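Local atomic coordinates of inositol-1-monophosphatase (Nostoc sp., PDB entry 5ZHH), a protein that probably hydrolyses inositol monophosphates to free myo-inositol and inorganic phosphate, as metal-dependent members of the inositol monophosphatase family do. Residues 79-84 with 108-113; 2-7 with 130-135. All blocks are in the same frame, centred on the assembly; numbering follows the deposited sequence.

Interaction 1: residues 79-84 with 108-113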
loop_
_atom_site.group_PDB
_atom_site.type_symbol
_atom_site.label_atom_id
_atom_site.label_comp_id
_atom_site.label_asym_id
_atom_site.label_seq_id
_atom_site.Cartn_x
_atom_site.Cartn_y
_atom_site.Cartn_z
ATOM N N ASP A 79 8.329 27.077 -30.344
ATOM C CA ASP A 79 9.776 27.046 -30.503
ATOM C C ASP A 79 10.506 27.559 -29.266
ATOM O O ASP A 79 11.725 27.757 -29.317
ATOM C CB ASP A 79 10.199 27.858 -31.734
ATOM C CG ASP A 79 9.580 29.246 -31.767
ATOM O OD1 ASP A 79 8.985 29.664 -30.748
ATOM O OD2 ASP A 79 9.697 29.925 -32.816
ATOM N N ASN A 80 9.778 27.785 -28.170
ATOM C CA ASN A 80 10.367 28.198 -26.902
ATOM C C ASN A 80 11.469 27.233 -26.489
ATOM O O ASN A 80 11.420 26.034 -26.781
ATOM C CB ASN A 80 9.274 28.248 -25.826
ATOM C CG ASN A 80 9.729 28.907 -24.521
ATOM O OD1 ASN A 80 10.842 28.692 -24.035
ATOM N ND2 ASN A 80 8.841 29.700 -23.939
ATOM N N GLU A 81 12.477 27.770 -25.800
ATOM C CA GLU A 81 13.520 26.916 -25.250
ATOM C C GLU A 81 12.925 25.840 -24.348
ATOM O O GLU A 81 13.387 24.694 -24.353
ATOM C CB GLU A 81 14.537 27.762 -24.483
ATOM C CG GLU A 81 15.627 26.955 -23.811
ATOM C CD GLU A 81 16.592 27.819 -23.024
ATOM O OE1 GLU A 81 16.243 28.977 -22.712
ATOM O OE2 GLU A 81 17.708 27.341 -22.735
ATOM N N TYR A 82 11.892 26.183 -23.583
ATOM C CA TYR A 82 11.259 25.257 -22.652
ATOM C C TYR A 82 9.854 24.929 -23.132
ATOM O O TYR A 82 9.013 25.825 -23.268
ATOM C CB TYR A 82 11.217 25.848 -21.242
ATOM C CG TYR A 82 12.586 26.128 -20.676
ATOM C CD1 TYR A 82 13.437 25.091 -20.323
ATOM C CD2 TYR A 82 13.028 27.434 -20.491
ATOM C CE1 TYR A 82 14.690 25.338 -19.804
ATOM C CE2 TYR A 82 14.285 27.693 -19.973
ATOM C CZ TYR A 82 15.110 26.641 -19.630
ATOM O OH TYR A 82 16.359 26.890 -19.113
ATOM N N LEU A 83 9.601 23.647 -23.376
ATOM C CA LEU A 83 8.304 23.179 -23.851
ATOM C C LEU A 83 7.939 21.928 -23.073
ATOM O O LEU A 83 8.630 20.909 -23.179
ATOM C CB LEU A 83 8.324 22.890 -25.360
ATOM C CG LEU A 83 6.998 22.394 -25.948
ATOM C CD1 LEU A 83 5.928 23.459 -25.782
ATOM C CD2 LEU A 83 7.149 22.012 -27.423
ATOM N N TRP A 84 6.851 21.999 -22.307
ATOM C CA TRP A 84 6.374 20.865 -21.527
ATOM C C TRP A 84 5.404 20.052 -22.374
ATOM O O TRP A 84 4.476 20.606 -22.972
ATOM C CB TRP A 84 5.685 21.324 -20.242
ATOM C CG TRP A 84 6.607 21.927 -19.232
ATOM C CD1 TRP A 84 6.954 23.241 -19.127
ATOM C CD2 TRP A 84 7.283 21.245 -18.164
ATOM N NE1 TRP A 84 7.815 23.420 -18.073
ATOM C CE2 TRP A 84 8.037 22.211 -17.468
ATOM C CE3 TRP A 84 7.340 19.913 -17.743
ATOM C CZ2 TRP A 84 8.831 21.890 -16.366
ATOM C CZ3 TRP A 84 8.131 19.593 -16.643
ATOM C CH2 TRP A 84 8.865 20.580 -15.969
ATOM N N LEU A 108 9.629 17.453 -20.158
ATOM C CA LEU A 108 10.112 18.772 -20.538
ATOM C C LEU A 108 11.100 18.615 -21.679
ATOM O O LEU A 108 12.086 17.879 -21.553
ATOM C CB LEU A 108 10.761 19.499 -19.357
ATOM C CG LEU A 108 11.455 20.814 -19.747
ATOM C CD1 LEU A 108 10.441 21.806 -20.310
ATOM C CD2 LEU A 108 12.196 21.429 -18.556
ATOM N N LEU A 109 10.827 19.309 -22.784
ATOM C CA LEU A 109 11.746 19.437 -23.906
ATOM C C LEU A 109 12.535 20.731 -23.749
ATOM O O LEU A 109 11.949 21.807 -23.575
ATOM C CB LEU A 109 10.994 19.450 -25.243
ATOM C CG LEU A 109 10.153 18.238 -25.646
ATOM C CD1 LEU A 109 9.096 18.646 -26.663
ATOM C CD2 LEU A 109 11.038 17.133 -26.223
ATOM N N ILE A 110 13.857 20.624 -23.785
ATOM C CA ILE A 110 14.738 21.784 -23.792
ATOM C C ILE A 110 15.373 21.853 -25.174
ATOM O O ILE A 110 16.133 20.955 -25.568
ATOM C CB ILE A 110 15.785 21.722 -22.674
ATOM C CG1 ILE A 110 15.071 21.648 -21.321
ATOM C CG2 ILE A 110 16.710 22.934 -22.746
ATOM C CD1 ILE A 110 15.996 21.555 -20.124
ATOM N N ASN A 111 15.029 22.903 -25.923
ATOM C CA ASN A 111 15.433 23.039 -27.319
ATOM C C ASN A 111 15.038 21.793 -28.109
ATOM O O ASN A 111 15.793 21.290 -28.945
ATOM C CB ASN A 111 16.933 23.323 -27.427
ATOM C CG ASN A 111 17.327 24.641 -26.771
ATOM O OD1 ASN A 111 16.642 25.655 -26.917
ATOM N ND2 ASN A 111 18.416 24.620 -26.012
ATOM N N GLY A 112 13.828 21.299 -27.841
ATOM C CA GLY A 112 13.274 20.155 -28.536
ATOM C C GLY A 112 13.812 18.799 -28.144
ATOM O O GLY A 112 13.527 17.815 -28.831
ATOM N N VAL A 113 14.579 18.707 -27.047
ATOM C CA VAL A 113 15.202 17.466 -26.615
ATOM C C VAL A 113 14.630 17.086 -25.263
ATOM O O VAL A 113 14.601 17.915 -24.353
ATOM C CB VAL A 113 16.741 17.588 -26.524
ATOM C CG1 VAL A 113 17.348 16.253 -26.105
ATOM C CG2 VAL A 113 17.311 18.047 -27.862
HETATM O O HOH W 1 11.892 22.830 -26.392
#
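Strands 82-84 and 108-110 are antiparallel neighbours, their local axes at 158°, in the large mixed sheet of the inositol monophosphatase fold. Three backbone hydrogen bonds set the register. Leu83 and Leu109 form a hydrogen-bonded pair: Leu109 N donates to Leu83 O at 2.7 Å, Leu83 N to Leu109 O at 3.0 Å, and both donors lie in the acceptor's carbonyl plane. One step beyond the strand, Asn111 N reaches a lone pair of Glu81 O in a nearly straight bond of 2.9 Å. Water 1 lies within hydrogen-bonding distance of Glu81 O and accepts from Gly112 N, in the type I' turn 110-113 that leads into strand 113-121. At the start of strand 82-84, Asn80 OD1 accepts from Tyr82 N at 2.8 Å, an Asx turn. The indole NE1 of Trp84 is bonded to His65 ND1.

Apolar contacts divide between the faces of the sheet. On the Leu83 side, Leu83 CD2 meets Leu109 CD1 at 4.0 Å, the two side chains running side by side. On the other face, Leu108 CD1 sits over the five-membered ring of Trp84, 3.7 Å from its centroid and 6° off the normal, a CH-pi contact. Leu108 is put there by CG anti to its backbone N (chi1 172°), while its CB lies by CE3 and CZ3 of the indole. Next to it Ile110 CG1 approaches Tyr82 CD1 at 3.9 Å, and Phe7 of helix 3-25 packs on Leu108 and the Tyr82 ring.

The Leu83-Leu109 pair thus meets its backbone polarity reciprocally while the apolar side chains add dispersion; at the loop end, Asn111 N and water 1 grip Glu81 O.

Interaction 2: residues 2-7 with 130-135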
loop_
_atom_site.group_PDB
_atom_site.type_symbol
_atom_site.label_atom_id
_atom_site.label_comp_id
_atom_site.label_asym_id
_atom_site.label_seq_id
_atom_site.Cartn_x
_atom_site.Cartn_y
_atom_site.Cartn_z
ATOM N N THR A 2 20.384 20.295 -10.343
ATOM C CA THR A 2 20.074 21.592 -9.756
ATOM C C THR A 2 19.153 22.393 -10.678
ATOM O O THR A 2 17.990 22.639 -10.335
ATOM C CB THR A 2 21.333 22.402 -9.412
ATOM O OG1 THR A 2 22.021 21.755 -8.330
ATOM C CG2 THR A 2 20.953 23.835 -9.021
ATOM N N ASN A 3 19.667 22.859 -11.816
ATOM C CA ASN A 3 18.778 23.518 -12.766
ATOM C C ASN A 3 17.688 22.548 -13.205
ATOM O O ASN A 3 16.493 22.831 -13.066
ATOM C CB ASN A 3 19.589 24.012 -13.968
ATOM C CG ASN A 3 18.903 25.130 -14.739
ATOM O OD1 ASN A 3 17.693 25.334 -14.608
ATOM N ND2 ASN A 3 19.665 25.837 -15.565
ATOM N N LEU A 4 18.089 21.352 -13.643
ATOM C CA LEU A 4 17.130 20.322 -14.024
ATOM C C LEU A 4 16.417 19.754 -12.804
ATOM O O LEU A 4 15.268 19.310 -12.905
ATOM C CB LEU A 4 17.824 19.218 -14.818
ATOM C CG LEU A 4 18.300 19.712 -16.186
ATOM C CD1 LEU A 4 19.011 18.608 -16.961
ATOM C CD2 LEU A 4 17.132 20.278 -16.977
ATOM N N GLN A 5 17.103 19.726 -11.657
ATOM C CA GLN A 5 16.487 19.229 -10.430
ATOM C C GLN A 5 15.290 20.082 -10.029
ATOM O O GLN A 5 14.279 19.561 -9.549
ATOM C CB GLN A 5 17.524 19.197 -9.307
ATOM C CG GLN A 5 17.020 18.587 -8.015
ATOM C CD GLN A 5 16.860 17.084 -8.121
ATOM O OE1 GLN A 5 17.821 16.371 -8.415
ATOM N NE2 GLN A 5 15.649 16.593 -7.877
ATOM N N THR A 6 15.385 21.399 -10.223
ATOM C CA THR A 6 14.247 22.271 -9.942
ATOM C C THR A 6 13.064 21.930 -10.842
ATOM O O THR A 6 11.921 21.849 -10.372
ATOM C CB THR A 6 14.664 23.732 -10.121
ATOM O OG1 THR A 6 15.619 24.073 -9.113
ATOM C CG2 THR A 6 13.462 24.668 -10.008
ATOM N N PHE A 7 13.323 21.702 -12.136
ATOM C CA PHE A 7 12.260 21.281 -13.040
ATOM C C PHE A 7 11.673 19.949 -12.608
ATOM O O PHE A 7 10.450 19.769 -12.608
ATOM C CB PHE A 7 12.796 21.165 -14.469
ATOM C CG PHE A 7 13.297 22.454 -15.035
ATOM C CD1 PHE A 7 12.716 23.651 -14.673
ATOM C CD2 PHE A 7 14.353 22.466 -15.929
ATOM C CE1 PHE A 7 13.179 24.849 -15.197
ATOM C CE2 PHE A 7 14.819 23.659 -16.460
ATOM C CZ PHE A 7 14.233 24.851 -16.091
ATOM N N GLY A 130 13.070 10.928 -13.899
ATOM C CA GLY A 130 14.370 10.992 -14.535
ATOM C C GLY A 130 14.644 12.378 -15.062
ATOM O O GLY A 130 13.726 13.107 -15.446
ATOM N N ALA A 131 15.921 12.743 -15.076
ATOM C CA ALA A 131 16.357 14.002 -15.661
ATOM C C ALA A 131 17.798 13.845 -16.113
ATOM O O ALA A 131 18.568 13.089 -15.514
ATOM C CB ALA A 131 16.222 15.169 -14.673
ATOM N N ALA A 132 18.156 14.562 -17.177
ATOM C CA ALA A 132 19.487 14.449 -17.762
ATOM C C ALA A 132 20.571 14.633 -16.708
ATOM O O ALA A 132 20.604 15.647 -16.005
ATOM C CB ALA A 132 19.654 15.483 -18.878
ATOM N N GLY A 133 21.436 13.628 -16.580
ATOM C CA GLY A 133 22.532 13.671 -15.639
ATOM C C GLY A 133 22.158 13.440 -14.193
ATOM O O GLY A 133 23.052 13.403 -13.342
ATOM N N LEU A 134 20.872 13.267 -13.881
ATOM C CA LEU A 134 20.429 13.107 -12.506
ATOM C C LEU A 134 19.975 11.694 -12.172
ATOM O O LEU A 134 19.692 11.418 -11.002
ATOM C CB LEU A 134 19.285 14.082 -12.201
ATOM C CG LEU A 134 19.655 15.561 -12.346
ATOM C CD1 LEU A 134 18.492 16.438 -11.912
ATOM C CD2 LEU A 134 20.920 15.881 -11.554
ATOM N N GLY A 135 19.879 10.807 -13.156
ATOM C CA GLY A 135 19.525 9.427 -12.909
ATOM C C GLY A 135 18.034 9.153 -13.044
ATOM O O GLY A 135 17.202 10.048 -13.211
#
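Side-chain branches pack here on each other and on backbone atoms, with Leu4 and Leu134 doing most of the work. Leu4 leaves the first turn of helix 3-25 towards the end of strand 126-131. Its CG is anti to the carbonyl carbon (chi1 -68°) and its CD1 anti to CA (chi2 179°), an extended form that carries CD1 to Ala132. There it lies 3.7 Å from Ala132 CB. The same Leu4 CD1 is 3.5 Å from the backbone Ala132 O. Nearer the helix, Leu4 CB faces Ala131 CB at 4.4 Å, a looser approach.

Leu134 answers from the turn after the strand and takes the same extended form. This brings Leu134 CD1 against the helix backbone, 3.6 Å from Gln5 N. Leu134 CD1 is also 4.1 Å from Leu4 CB. The Gln5 side chain crosses Leu134 obliquely. With CG anti to its N and a bend at chi2 of 72°, it folds so that Gln5 OE1 comes 3.6 Å from Leu134 CD1, while NE2 is turned to a hydrogen bond with Asp9 one helical turn on.

The turn that presents Leu134 is closed by Leu134 N donating to Ala131 O at 2.8 Å, with Gly133 at positive phi. Glu225 braces it from the far part of the chain, its carboxylate accepting from Gly133 N and Gly135 N. Leu4 also touches Val116 and Ile110 of the sheet, and Arg60 of the second subunit packs on Gln5.

With aliphatic branches at its centre and the amide of Gln5 at its margin, the contact should hold the helix start to the sheet by dispersion and partial burial of aliphatic surface. Among its polar groups, Gln5 NE2 is met by Asp9, Leu134 N by Ala131 O, and the N atoms of Gly133 and Gly135 by Glu225.

Overall arrangement
Both contacts involve the large mixed sheet, but only interaction 2 includes helix 3-25, whose start packs on one face of interaction 1. Interaction 1 joins two adjacent strands and is partly buried, with Trp84 and Leu108 classed as buried; interaction 2 is a surface contact between the helix start and a strand end with its turn. Their chemistry follows: backbone hydrogen bonds fix register in the first, while the second rests on aliphatic packing. Their centres lie about 14 Å apart, yet they touch: Phe7 CD2 meets Leu108 CD2, and Leu4 CD2 meets Ile110 CD1, both at 3.6 Å. Helix 3-25 thus covers the face carrying Tyr82, Trp84, Leu108 and Ile110.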